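PDB 6BRM: putative metal-dependent isothiocyanate hydrolase SaxA from Pectobacterium carotovorum, which probably hydrolyses isothiocyanates, using a two-zinc centre held in a metallo-beta-lactamase fold. Local coordinates for residues T66-D71 with E92-L97. Numbering follows the deposited sequence.
Sequences THTHTD and EKDAAL. With ZN (zinc ion), chain L; ZN (zinc ion), chain M.
T66 OG1 is gripped twice in the loop after strand 62-64: by D23 OD2 and by ND1 of H67, the residue whose backbone faces D94 of helix 92-100. The H67 bond, 2.9 Å from ND1 to OG1, lies nearly in the imidazole plane. With chi1 at 60°, CG sits between the backbone N and the carbonyl carbon, turning the ring away from the helix so that NE2 meets a zinc ion at 2.2 Å; the two bonds together hold the ring's rotation. H69 ND1 binds the same metal, completed by H128, D164 and a water that also reaches the second zinc, where D71 OD2 is a ligand.

The helix meets the other side of this loop through T68. Its methyl CG2 lies 3.5 Å from D94 OD1, a van der Waals contact with no hydrogen bond, while D94 OD2 is held by Q90 and comes within 4.0 Å of H67 CA. L97 CD2 meets the T68 side chain tip to tip, 3.9 Å from OG1. The worked example is the HxHxDH motif of metallo-beta-lactamases: H67 and H69 turn to zinc, T68 between them points toward the helix, and D23, through T66, probably positions H67 and may polarise its imidazole.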
# COMPACT_ATOMS: atom_id res chain seq x y z
N THR B 66 -10.03 -1.32 -14.19
CA THR B 66 -9.16 -1.09 -13.03
C THR B 66 -9.90 -0.29 -11.96
O THR B 66 -9.71 -0.53 -10.77
CB THR B 66 -7.87 -0.33 -13.42
OG1 THR B 66 -8.19 0.94 -13.98
CG2 THR B 66 -7.04 -1.15 -14.41
N HIS B 67 -10.71 0.67 -12.40
CA HIS B 67 -11.63 1.43 -11.54
C HIS B 67 -12.65 2.19 -12.39
O HIS B 67 -12.57 2.16 -13.63
CB HIS B 67 -10.87 2.38 -10.59
CG HIS B 67 -10.02 3.41 -11.28
ND1 HIS B 67 -9.24 3.14 -12.38
CD2 HIS B 67 -9.80 4.72 -10.98
CE1 HIS B 67 -8.59 4.23 -12.74
NE2 HIS B 67 -8.92 5.21 -11.91
N THR B 68 -13.60 2.86 -11.74
CA THR B 68 -14.72 3.51 -12.43
C THR B 68 -14.58 5.03 -12.62
O THR B 68 -15.58 5.72 -12.84
CB THR B 68 -16.04 3.20 -11.69
OG1 THR B 68 -15.96 3.69 -10.35
CG2 THR B 68 -16.30 1.70 -11.67
N HIS B 69 -13.36 5.56 -12.54
CA HIS B 69 -13.11 6.97 -12.90
C HIS B 69 -13.46 7.19 -14.38
O HIS B 69 -13.17 6.33 -15.21
CB HIS B 69 -11.66 7.39 -12.63
CG HIS B 69 -11.37 7.65 -11.18
ND1 HIS B 69 -10.08 7.85 -10.70
CD2 HIS B 69 -12.18 7.74 -10.10
CE1 HIS B 69 -10.13 8.05 -9.40
NE2 HIS B 69 -11.39 7.99 -9.01
N THR B 70 -14.09 8.32 -14.68
CA THR B 70 -14.73 8.56 -15.98
C THR B 70 -13.78 8.43 -17.18
O THR B 70 -14.19 7.95 -18.24
CB THR B 70 -15.43 9.94 -16.02
OG1 THR B 70 -16.18 10.13 -14.81
CG2 THR B 70 -16.37 10.04 -17.22
N ASP B 71 -12.52 8.82 -16.99
CA ASP B 71 -11.47 8.63 -18.01
C ASP B 71 -11.00 7.17 -18.22
O ASP B 71 -10.06 6.92 -18.98
CB ASP B 71 -10.25 9.54 -17.73
CG ASP B 71 -9.59 9.23 -16.39
OD1 ASP B 71 -10.32 9.23 -15.38
OD2 ASP B 71 -8.36 9.00 -16.34
N GLU B 92 -16.00 -5.61 -5.17
CA GLU B 92 -17.47 -5.75 -5.09
C GLU B 92 -18.26 -4.47 -5.40
O GLU B 92 -19.30 -4.55 -6.05
CB GLU B 92 -17.90 -6.29 -3.72
CG GLU B 92 -17.63 -7.78 -3.51
CD GLU B 92 -18.54 -8.69 -4.33
OE1 GLU B 92 -18.08 -9.78 -4.73
OE2 GLU B 92 -19.71 -8.33 -4.58
N LYS B 93 -17.79 -3.32 -4.93
CA LYS B 93 -18.54 -2.06 -5.13
C LYS B 93 -18.58 -1.62 -6.60
O LYS B 93 -19.63 -1.19 -7.09
CB LYS B 93 -18.04 -0.92 -4.22
CG LYS B 93 -16.59 -0.48 -4.40
CD LYS B 93 -16.42 1.04 -4.34
CE LYS B 93 -16.84 1.61 -3.00
NZ LYS B 93 -16.37 3.02 -2.84
N ASP B 94 -17.46 -1.78 -7.32
CA ASP B 94 -17.41 -1.49 -8.75
C ASP B 94 -18.24 -2.48 -9.56
O ASP B 94 -18.85 -2.11 -10.56
CB ASP B 94 -15.96 -1.47 -9.26
CG ASP B 94 -15.14 -0.29 -8.74
OD1 ASP B 94 -15.73 0.74 -8.34
OD2 ASP B 94 -13.90 -0.38 -8.75
N ALA B 95 -18.27 -3.74 -9.12
CA ALA B 95 -19.14 -4.75 -9.74
C ALA B 95 -20.61 -4.37 -9.59
O ALA B 95 -21.36 -4.42 -10.57
CB ALA B 95 -18.90 -6.12 -9.12
N ALA B 96 -21.01 -3.99 -8.38
CA ALA B 96 -22.38 -3.55 -8.09
C ALA B 96 -22.80 -2.34 -8.93
O ALA B 96 -23.91 -2.31 -9.45
CB ALA B 96 -22.53 -3.22 -6.61
N LEU B 97 -21.90 -1.36 -9.04
CA LEU B 97 -22.12 -0.18 -9.88
C LEU B 97 -22.35 -0.58 -11.33
O LEU B 97 -23.39 -0.26 -11.91
CB LEU B 97 -20.94 0.80 -9.77
CG LEU B 97 -20.90 2.04 -10.68
CD1 LEU B 97 -22.22 2.80 -10.69
CD2 LEU B 97 -19.76 2.96 -10.27
ZN ZN L . -8.29 7.33 -11.88
ZN ZN M . -7.08 8.10 -14.78
O HOH W 1 -8.81 8.67 -13.53
O HOH W 2 -6.25 9.96 -13.95